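PDB 3VSF: ricin B lectin from Clostridium thermocellum, which probably acts as an exo-beta-1,3-galactanase, hydrolysing beta-1,3-linked galactan with a family 43 glycoside hydrolase domain joined to a ricin-type, galactose-binding lectin domain. Local coordinates for residues R119-Y124 with D186-V191; R234-L239 with R286-F291; M306-A311 with S321-L326. All blocks are in the same frame, centred on the assembly; numbering follows the deposited sequence.

Contact 1: residues R119-Y124 with D186-V191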
loop_
_atom_site.group_PDB
_atom_site.type_symbol
_atom_site.label_atom_id
_atom_site.label_comp_id
_atom_site.label_asym_id
_atom_site.label_seq_id
_atom_site.Cartn_x
_atom_site.Cartn_y
_atom_site.Cartn_z
ATOM N N ARG A 119 12.161 3.889 -10.852
ATOM C CA ARG A 119 11.680 4.641 -9.696
ATOM C C ARG A 119 11.857 6.150 -9.851
ATOM O O ARG A 119 12.471 6.796 -9.002
ATOM C CB ARG A 119 12.362 4.152 -8.415
ATOM C CG ARG A 119 12.132 2.681 -8.137
ATOM C CD ARG A 119 12.638 2.282 -6.764
ATOM N NE ARG A 119 12.255 0.913 -6.440
ATOM C CZ ARG A 119 11.052 0.561 -5.999
ATOM N NH1 ARG A 119 10.112 1.483 -5.829
ATOM N NH2 ARG A 119 10.786 -0.709 -5.729
ATOM N N PRO A 120 11.312 6.717 -10.938
ATOM C CA PRO A 120 11.359 8.167 -11.141
ATOM C C PRO A 120 10.302 8.876 -10.300
ATOM O O PRO A 120 9.135 8.486 -10.322
ATOM C CB PRO A 120 11.031 8.315 -12.627
ATOM C CG PRO A 120 10.152 7.153 -12.921
ATOM C CD PRO A 120 10.653 6.025 -12.061
ATOM N N LYS A 121 10.712 9.904 -9.565
ATOM C CA LYS A 121 9.788 10.661 -8.728
ATOM C C LYS A 121 9.825 12.141 -9.090
ATOM O O LYS A 121 10.857 12.658 -9.520
ATOM C CB LYS A 121 10.130 10.472 -7.249
ATOM C CG LYS A 121 10.157 9.021 -6.797
ATOM C CD LYS A 121 8.810 8.351 -7.007
ATOM C CE LYS A 121 8.837 6.900 -6.555
ATOM N NZ LYS A 121 9.820 6.089 -7.324
ATOM N N VAL A 122 8.695 12.820 -8.916
ATOM C CA VAL A 122 8.605 14.244 -9.225
ATOM C C VAL A 122 8.138 15.057 -8.022
ATOM O O VAL A 122 7.168 14.697 -7.353
ATOM C CB VAL A 122 7.662 14.507 -10.415
ATOM C CG1 VAL A 122 7.345 15.989 -10.528
ATOM C CG2 VAL A 122 8.277 13.985 -11.705
ATOM N N MET A 123 8.838 16.154 -7.753
ATOM C CA MET A 123 8.490 17.046 -6.656
ATOM C C MET A 123 8.361 18.476 -7.168
ATOM O O MET A 123 8.984 18.840 -8.165
ATOM C CB MET A 123 9.551 16.971 -5.555
ATOM C CG MET A 123 10.957 17.314 -6.025
ATOM S SD MET A 123 12.230 16.871 -4.827
ATOM C CE MET A 123 11.694 17.803 -3.394
ATOM N N TYR A 124 7.549 19.282 -6.492
ATOM C CA TYR A 124 7.341 20.666 -6.906
ATOM C C TYR A 124 8.037 21.665 -5.984
ATOM O O TYR A 124 8.084 21.479 -4.768
ATOM C CB TYR A 124 5.850 20.992 -6.999
ATOM C CG TYR A 124 5.566 22.461 -7.220
ATOM C CD1 TYR A 124 5.177 23.279 -6.167
ATOM C CD2 TYR A 124 5.698 23.032 -8.479
ATOM C CE1 TYR A 124 4.922 24.623 -6.363
ATOM C CE2 TYR A 124 5.445 24.376 -8.685
ATOM C CZ TYR A 124 5.057 25.166 -7.625
ATOM O OH TYR A 124 4.802 26.504 -7.821
ATOM N N ASP A 186 17.554 2.328 -5.412
ATOM C CA ASP A 186 16.152 2.616 -5.125
ATOM C C ASP A 186 16.032 3.937 -4.376
ATOM O O ASP A 186 16.683 4.138 -3.352
ATOM C CB ASP A 186 15.517 1.481 -4.320
ATOM C CG ASP A 186 15.314 0.224 -5.143
ATOM O OD1 ASP A 186 16.047 0.039 -6.138
ATOM O OD2 ASP A 186 14.421 -0.579 -4.796
ATOM N N CYS A 187 15.197 4.835 -4.889
ATOM C CA CYS A 187 15.125 6.189 -4.356
ATOM C C CYS A 187 13.697 6.711 -4.228
ATOM O O CYS A 187 12.738 6.038 -4.608
ATOM C CB CYS A 187 15.927 7.141 -5.241
ATOM S SG CYS A 187 15.284 7.276 -6.923
ATOM N N ASN A 188 13.573 7.922 -3.692
ATOM C CA ASN A 188 12.286 8.591 -3.555
ATOM C C ASN A 188 12.478 10.030 -3.080
ATOM O O ASN A 188 13.505 10.360 -2.489
ATOM C CB ASN A 188 11.382 7.828 -2.586
ATOM C CG ASN A 188 9.913 7.956 -2.936
ATOM O OD1 ASN A 188 9.483 8.959 -3.506
ATOM N ND2 ASN A 188 9.134 6.934 -2.602
ATOM N N VAL A 189 11.492 10.883 -3.342
ATOM C CA VAL A 189 11.587 12.291 -2.971
ATOM C C VAL A 189 10.537 12.687 -1.938
ATOM O O VAL A 189 9.491 12.047 -1.822
ATOM C CB VAL A 189 11.451 13.210 -4.199
ATOM C CG1 VAL A 189 12.569 12.938 -5.191
ATOM C CG2 VAL A 189 10.092 13.021 -4.854
ATOM N N PHE A 190 10.823 13.751 -1.193
ATOM C CA PHE A 190 9.912 14.240 -0.166
ATOM C C PHE A 190 10.051 15.746 0.042
ATOM O O PHE A 190 11.162 16.273 0.113
ATOM C CB PHE A 190 10.151 13.505 1.154
ATOM C CG PHE A 190 9.491 14.155 2.337
ATOM C CD1 PHE A 190 10.230 14.920 3.224
ATOM C CD2 PHE A 190 8.132 14.005 2.560
ATOM C CE1 PHE A 190 9.627 15.521 4.314
ATOM C CE2 PHE A 190 7.524 14.604 3.647
ATOM C CZ PHE A 190 8.272 15.362 4.524
ATOM N N VAL A 191 8.915 16.430 0.141
ATOM C CA VAL A 191 8.900 17.867 0.387
ATOM C C VAL A 191 8.343 18.153 1.777
ATOM O O VAL A 191 7.179 17.866 2.057
ATOM C CB VAL A 191 8.042 18.606 -0.656
ATOM C CG1 VAL A 191 8.217 20.111 -0.511
ATOM C CG2 VAL A 191 8.409 18.156 -2.060
#

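Contact 2: residues R234-L239 with R286-F291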
loop_
_atom_site.group_PDB
_atom_site.type_symbol
_atom_site.label_atom_id
_atom_site.label_comp_id
_atom_site.label_asym_id
_atom_site.label_seq_id
_atom_site.Cartn_x
_atom_site.Cartn_y
_atom_site.Cartn_z
ATOM N N ARG A 234 17.096 -2.115 3.694
ATOM C CA ARG A 234 15.732 -1.757 3.318
ATOM C C ARG A 234 15.705 -1.100 1.941
ATOM O O ARG A 234 16.578 -0.299 1.609
ATOM C CB ARG A 234 15.111 -0.827 4.361
ATOM C CG ARG A 234 15.114 -1.388 5.775
ATOM C CD ARG A 234 14.504 -2.779 5.819
ATOM N NE ARG A 234 13.122 -2.788 5.349
ATOM C CZ ARG A 234 12.380 -3.884 5.238
ATOM N NH1 ARG A 234 12.886 -5.067 5.559
ATOM N NH2 ARG A 234 11.131 -3.799 4.802
ATOM N N GLU A 235 14.697 -1.441 1.142
ATOM C CA GLU A 235 14.593 -0.930 -0.222
ATOM C C GLU A 235 13.264 -0.225 -0.473
ATOM O O GLU A 235 12.451 -0.070 0.437
ATOM C CB GLU A 235 14.774 -2.067 -1.229
ATOM C CG GLU A 235 16.000 -2.924 -0.974
ATOM C CD GLU A 235 17.265 -2.102 -0.847
ATOM O OE1 GLU A 235 17.472 -1.194 -1.679
ATOM O OE2 GLU A 235 18.048 -2.356 0.092
ATOM N N ALA A 236 13.058 0.199 -1.717
ATOM C CA ALA A 236 11.831 0.880 -2.128
ATOM C C ALA A 236 11.266 1.797 -1.045
ATOM O O ALA A 236 10.107 1.660 -0.656
ATOM C CB ALA A 236 10.785 -0.136 -2.559
ATOM N N PRO A 237 12.081 2.748 -0.564
ATOM C CA PRO A 237 11.656 3.615 0.539
ATOM C C PRO A 237 10.612 4.642 0.114
ATOM O O PRO A 237 10.651 5.142 -1.011
ATOM C CB PRO A 237 12.954 4.318 0.939
ATOM C CG PRO A 237 13.743 4.370 -0.318
ATOM C CD PRO A 237 13.427 3.095 -1.053
ATOM N N CYS A 238 9.686 4.944 1.018
ATOM C CA CYS A 238 8.683 5.978 0.794
ATOM C C CYS A 238 8.643 6.907 2.000
ATOM O O CYS A 238 8.383 6.468 3.120
ATOM C CB CYS A 238 7.304 5.354 0.569
ATOM S SG CYS A 238 7.190 4.265 -0.871
ATOM N N LEU A 239 8.906 8.188 1.772
ATOM C CA LEU A 239 8.951 9.154 2.862
ATOM C C LEU A 239 7.721 10.055 2.872
ATOM O O LEU A 239 7.431 10.734 1.888
ATOM C CB LEU A 239 10.224 9.999 2.777
ATOM C CG LEU A 239 10.473 10.957 3.942
ATOM C CD1 LEU A 239 10.423 10.211 5.266
ATOM C CD2 LEU A 239 11.803 11.673 3.775
ATOM N N ARG A 286 1.551 -9.390 -2.581
ATOM C CA ARG A 286 2.179 -9.590 -3.883
ATOM C C ARG A 286 2.483 -8.272 -4.587
ATOM O O ARG A 286 2.090 -8.066 -5.736
ATOM C CB ARG A 286 1.315 -10.480 -4.780
ATOM C CG ARG A 286 1.245 -11.930 -4.331
ATOM C CD ARG A 286 0.978 -12.854 -5.509
ATOM N NE ARG A 286 -0.338 -12.634 -6.104
ATOM C CZ ARG A 286 -0.655 -12.965 -7.351
ATOM N NH1 ARG A 286 0.252 -13.520 -8.143
ATOM N NH2 ARG A 286 -1.878 -12.732 -7.811
ATOM N N SER A 287 3.184 -7.381 -3.894
ATOM C CA SER A 287 3.571 -6.103 -4.475
ATOM C C SER A 287 4.771 -5.509 -3.750
ATOM O O SER A 287 5.176 -5.993 -2.693
ATOM C CB SER A 287 2.404 -5.115 -4.427
ATOM O OG SER A 287 2.272 -4.550 -3.134
ATOM N N GLN A 288 5.338 -4.458 -4.332
ATOM C CA GLN A 288 6.423 -3.724 -3.702
ATOM C C GLN A 288 6.064 -2.244 -3.659
ATOM O O GLN A 288 5.681 -1.667 -4.677
ATOM C CB GLN A 288 7.730 -3.931 -4.467
ATOM C CG GLN A 288 8.953 -3.350 -3.776
ATOM C CD GLN A 288 10.224 -3.537 -4.581
ATOM O OE1 GLN A 288 10.178 -3.853 -5.770
ATOM N NE2 GLN A 288 11.368 -3.346 -3.935
ATOM N N PRO A 289 6.178 -1.625 -2.475
ATOM C CA PRO A 289 5.834 -0.209 -2.308
ATOM C C PRO A 289 6.630 0.674 -3.258
ATOM O O PRO A 289 7.813 0.422 -3.485
ATOM C CB PRO A 289 6.231 0.081 -0.855
ATOM C CG PRO A 289 7.192 -1.005 -0.486
ATOM C CD PRO A 289 6.729 -2.210 -1.241
ATOM N N THR A 290 5.983 1.694 -3.814
ATOM C CA THR A 290 6.655 2.591 -4.744
ATOM C C THR A 290 6.478 4.056 -4.356
ATOM O O THR A 290 7.386 4.865 -4.543
ATOM C CB THR A 290 6.179 2.372 -6.198
ATOM O OG1 THR A 290 7.013 3.116 -7.095
ATOM C CG2 THR A 290 4.735 2.814 -6.366
ATOM N N PHE A 291 5.313 4.395 -3.812
ATOM C CA PHE A 291 5.040 5.774 -3.421
ATOM C C PHE A 291 3.759 5.916 -2.603
ATOM O O PHE A 291 2.825 5.129 -2.750
ATOM C CB PHE A 291 4.975 6.672 -4.658
ATOM C CG PHE A 291 5.097 8.132 -4.349
ATOM C CD1 PHE A 291 6.311 8.667 -3.951
ATOM C CD2 PHE A 291 4.003 8.971 -4.457
ATOM C CE1 PHE A 291 6.430 10.012 -3.665
ATOM C CE2 PHE A 291 4.119 10.315 -4.175
ATOM C CZ PHE A 291 5.333 10.838 -3.777
#

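Contact 3: residues M306-A311 with S321-L326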
loop_
_atom_site.group_PDB
_atom_site.type_symbol
_atom_site.label_atom_id
_atom_site.label_comp_id
_atom_site.label_asym_id
_atom_site.label_seq_id
_atom_site.Cartn_x
_atom_site.Cartn_y
_atom_site.Cartn_z
ATOM N N MET A 306 0.804 3.113 -3.235
ATOM C CA MET A 306 1.041 2.599 -4.578
ATOM C C MET A 306 2.097 1.509 -4.547
ATOM O O MET A 306 3.107 1.629 -3.855
ATOM C CB MET A 306 1.491 3.718 -5.512
ATOM C CG MET A 306 0.527 4.875 -5.590
ATOM S SD MET A 306 1.127 6.176 -6.677
ATOM C CE MET A 306 -0.099 7.431 -6.351
ATOM N N GLY A 307 1.861 0.446 -5.304
ATOM C CA GLY A 307 2.799 -0.656 -5.366
ATOM C C GLY A 307 2.930 -1.218 -6.765
ATOM O O GLY A 307 2.184 -0.844 -7.670
ATOM N N ASP A 308 3.889 -2.119 -6.941
ATOM C CA ASP A 308 4.092 -2.773 -8.225
ATOM C C ASP A 308 4.107 -4.286 -8.068
ATOM O O ASP A 308 4.870 -4.832 -7.270
ATOM C CB ASP A 308 5.395 -2.302 -8.877
ATOM C CG ASP A 308 5.280 -0.916 -9.483
ATOM O OD1 ASP A 308 4.768 -0.805 -10.618
ATOM O OD2 ASP A 308 5.704 0.060 -8.830
ATOM N N ARG A 309 3.251 -4.961 -8.826
ATOM C CA ARG A 309 3.287 -6.412 -8.895
ATOM C C ARG A 309 4.170 -6.812 -10.067
ATOM O O ARG A 309 3.682 -7.114 -11.156
ATOM C CB ARG A 309 1.878 -6.987 -9.050
ATOM C CG ARG A 309 1.830 -8.506 -9.103
ATOM C CD ARG A 309 0.418 -9.019 -8.893
ATOM N NE ARG A 309 -0.084 -8.685 -7.564
ATOM C CZ ARG A 309 -1.289 -9.017 -7.113
ATOM N NH1 ARG A 309 -2.124 -9.698 -7.886
ATOM N NH2 ARG A 309 -1.658 -8.669 -5.888
ATOM N N TRP A 310 5.479 -6.797 -9.834
ATOM C CA TRP A 310 6.455 -7.054 -10.885
ATOM C C TRP A 310 6.228 -8.396 -11.574
ATOM O O TRP A 310 6.213 -9.444 -10.929
ATOM C CB TRP A 310 7.876 -6.979 -10.325
ATOM C CG TRP A 310 8.208 -5.646 -9.726
ATOM C CD1 TRP A 310 8.382 -5.361 -8.403
ATOM C CD2 TRP A 310 8.398 -4.413 -10.431
ATOM N NE1 TRP A 310 8.673 -4.027 -8.241
ATOM C CE2 TRP A 310 8.687 -3.424 -9.470
ATOM C CE3 TRP A 310 8.353 -4.050 -11.781
ATOM C CZ2 TRP A 310 8.931 -2.095 -9.817
ATOM C CZ3 TRP A 310 8.595 -2.732 -12.122
ATOM C CH2 TRP A 310 8.881 -1.771 -11.144
ATOM N N ALA A 311 6.055 -8.350 -12.891
ATOM C CA ALA A 311 5.830 -9.553 -13.681
ATOM C C ALA A 311 7.036 -10.484 -13.623
ATOM O O ALA A 311 6.941 -11.659 -13.981
ATOM C CB ALA A 311 5.508 -9.187 -15.123
ATOM N N SER A 321 4.000 -5.752 -15.835
ATOM C CA SER A 321 3.789 -5.595 -14.400
ATOM C C SER A 321 2.455 -4.918 -14.103
ATOM O O SER A 321 2.059 -3.978 -14.791
ATOM C CB SER A 321 4.933 -4.795 -13.773
ATOM O OG SER A 321 6.160 -5.492 -13.882
ATOM N N GLN A 322 1.770 -5.403 -13.073
ATOM C CA GLN A 322 0.478 -4.854 -12.677
ATOM C C GLN A 322 0.627 -3.928 -11.473
ATOM O O GLN A 322 1.689 -3.870 -10.854
ATOM C CB GLN A 322 -0.505 -5.985 -12.375
ATOM C CG GLN A 322 -0.847 -6.834 -13.592
ATOM C CD GLN A 322 -1.193 -8.267 -13.235
ATOM O OE1 GLN A 322 -0.828 -8.760 -12.169
ATOM N NE2 GLN A 322 -1.900 -8.945 -14.133
ATOM N N TYR A 323 -0.438 -3.202 -11.145
ATOM C CA TYR A 323 -0.388 -2.237 -10.051
ATOM C C TYR A 323 -1.296 -2.633 -8.891
ATOM O O TYR A 323 -2.310 -3.305 -9.081
ATOM C CB TYR A 323 -0.757 -0.838 -10.551
ATOM C CG TYR A 323 -0.019 -0.428 -11.803
ATOM C CD1 TYR A 323 1.302 -0.004 -11.747
ATOM C CD2 TYR A 323 -0.643 -0.466 -13.044
ATOM C CE1 TYR A 323 1.982 0.371 -12.891
ATOM C CE2 TYR A 323 0.028 -0.094 -14.192
ATOM C CZ TYR A 323 1.339 0.324 -14.110
ATOM O OH TYR A 323 2.009 0.694 -15.252
ATOM N N VAL A 324 -0.921 -2.208 -7.689
ATOM C CA VAL A 324 -1.706 -2.480 -6.494
ATOM C C VAL A 324 -1.857 -1.215 -5.657
ATOM O O VAL A 324 -0.899 -0.749 -5.042
ATOM C CB VAL A 324 -1.058 -3.580 -5.631
ATOM C CG1 VAL A 324 -1.759 -3.685 -4.285
ATOM C CG2 VAL A 324 -1.085 -4.915 -6.360
ATOM N N TRP A 325 -3.064 -0.658 -5.643
ATOM C CA TRP A 325 -3.339 0.538 -4.853
ATOM C C TRP A 325 -4.218 0.219 -3.650
ATOM O O TRP A 325 -5.254 -0.434 -3.778
ATOM C CB TRP A 325 -3.995 1.620 -5.715
ATOM C CG TRP A 325 -3.067 2.233 -6.719
ATOM C CD1 TRP A 325 -1.801 1.823 -7.021
ATOM C CD2 TRP A 325 -3.330 3.372 -7.547
ATOM N NE1 TRP A 325 -1.260 2.634 -7.990
ATOM C CE2 TRP A 325 -2.179 3.593 -8.330
ATOM C CE3 TRP A 325 -4.427 4.224 -7.704
ATOM C CZ2 TRP A 325 -2.093 4.631 -9.255
ATOM C CZ3 TRP A 325 -4.341 5.253 -8.624
ATOM C CH2 TRP A 325 -3.182 5.448 -9.387
ATOM N N LEU A 326 -3.792 0.684 -2.481
ATOM C CA LEU A 326 -4.517 0.438 -1.244
ATOM C C LEU A 326 -4.480 1.681 -0.366
ATOM O O LEU A 326 -3.577 2.507 -0.494
ATOM C CB LEU A 326 -3.900 -0.742 -0.492
ATOM C CG LEU A 326 -3.788 -2.064 -1.251
ATOM C CD1 LEU A 326 -2.926 -3.046 -0.483
ATOM C CD2 LEU A 326 -5.164 -2.651 -1.523
#

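Contact 1: residues R119-Y124 with D186-V191
Lys121 lies across Asn188 and Val189 where the innermost strands of two neighbouring blades of the five-bladed beta-propeller run side by side. The strands are nearly parallel, 11° apart, with axes 6.5 Å from each other, too far for backbone pairing, and side chains fill the gap. The course of Lys121 shows how a long aliphatic chain suits this seam. Its CB rests against Val189 CG2 at 3.5 Å. CG, 3.4 Å from Asn188 OD1, then CD and CE pass along the amide oxygen. The bend at chi2 (-60°) keeps CD and CE along the amide, and the one at chi4 turns NZ away from it, to a hydrogen bond with Gly60 O, which gives the buried ammonium group a polar partner.

Toward the C-terminal ends of the strands the seam turns apolar. Met123 lays SD on Val189 CB at 3.8 Å, and a bend at chi3 brings CE to Val191 CG2, so a flexible thioether bridges two branched side chains on one edge of the next blade. At the other end Arg119 NE and Asp186 OD2 form a salt bridge of 3.1 Å, its hydrogen bond weak and bent. Asn188 also ties its blade to the following one: ND2 donates to Pro237 O of strand 237-241, and OD1 takes the N-H of Val189 in its carbonyl plane, on a lone pair, at 2.8 Å.

Contact 2: residues R234-L239 with R286-F291
Ala236 and Cys238 both point at the strand 288-291, and between them they make most of the contact from their side. The two strands are the innermost ones of adjacent propeller blades, splayed by 38° with axes 6.4 Å apart at their closest. The seam is therefore made by side chains pressed on backbone and on one another.

Ala236 stands at a corner of the chain, where its backbone takes a left-handed conformation, and its methyl is thrust between two neighbours. Pro289 O lies 3.2 Å from Ala236 CB, and the Pro289 ring stands beside the methyl with CG 4.2 Å away. On another flank comes Gln288. With CG anti to the backbone N (chi1 -172°) and the chain extended beyond it, the glutamine runs alongside Ala236 CB, passing it with CG, CD and finally NE2 at 3.5 Å. The small methyl suits this place because a flat amide and a proline carbonyl both close upon it. The amide end is tied by bonds on each of its heteroatoms: OE1 accepts from Trp310 NE1 and NE2 meets Ser251 OG, which favours this rotation of the amide.

Cys238 reaches less for a side chain than for the backbone. Its SG, anti to its own carbonyl carbon, sits by the peptide link of Thr290 and Phe291, 3.5 Å from Phe291 N, with Pro289 CB a looser neighbour. Thr290 and Phe291 turn their own CB atoms away from this seam.

Around it, strand 246-251 pairs with strand 237-241, with backbone hydrogen bonding between Cys238 and Ile249. On the far side strand 301-309 pairs with strand 288-296, where Thr290 and Phe291 both face Met306 in a classic beta bulge, and strand 116-124 brings Arg119 against Ala236, Gln288 and Thr290.

Contact 3: residues M306-A311 with S321-L326
Ser321 OG is gripped from two sides: it accepts the N-H of Ala311 at 3.0 Å in a nearly straight bond (167°), and it is hydrogen-bonded to Val318 O. A serine, small and able both to donate and to accept, suits this closing point, where two antiparallel strands of the last propeller blade leave their pairing. The six-membered part of Trp310 also packs by the hydroxyl, with CE3 near OG. The pairing proper is firm at Arg309 and Gln322, a hydrogen-bonded pair in which Arg309 N donates to Gln322 O at 2.8 Å. The return bond from Gln322 N to Arg309 O measures 3.2 Å. Pairing is weak farther along, at Gly307 and Val324.

On the face carrying Arg309, the arginine crosses Gln322 and Val324: CD lies 3.5 Å from Gln322 OE1 and NH2 is 3.8 Å from Val324 CG2. A bend at chi3 turns the guanidinium toward the loop before strand 288-296, where NE and NH2 bond to Arg286 O and Tyr285 O. The opposite face holds Asp308 and Tyr323 side by side, with Asp308 OD1 3.7 Å from Tyr323 CD1 and the carboxylate and ring planes 64° apart; the phenol oxygen is held by Ala58 N and Ile56 O. Next along it Met306, a long unbranched chain, runs beside Trp325 and sets CG over the indole face, 4.1 Å from the five-membered ring centroid in a CH-pi contact, 24° off the normal.

Overall arrangement
All three contacts belong to the five-bladed propeller, and they follow one another along the chain without overlap. Contacts 1 and 2 join inner strands of adjacent blades, the first 116-124 to 187-191 and the second 237-241 to 288-296; their centres are 12 Å apart and they touch. Contact 3 lies within the last blade, pairing its second and third strands, 301-309 and 322-330, and is centred 11 Å from contact 2 and 18 Å from contact 1. Strand 288-296 links the two kinds of contact: its flank packs on the neighbouring blade and its edge pairs with 301-309, while contacts 1 and 3 do not touch. The Val324 side chain is about 12 Å from that of Asn440, a galactose-binding residue.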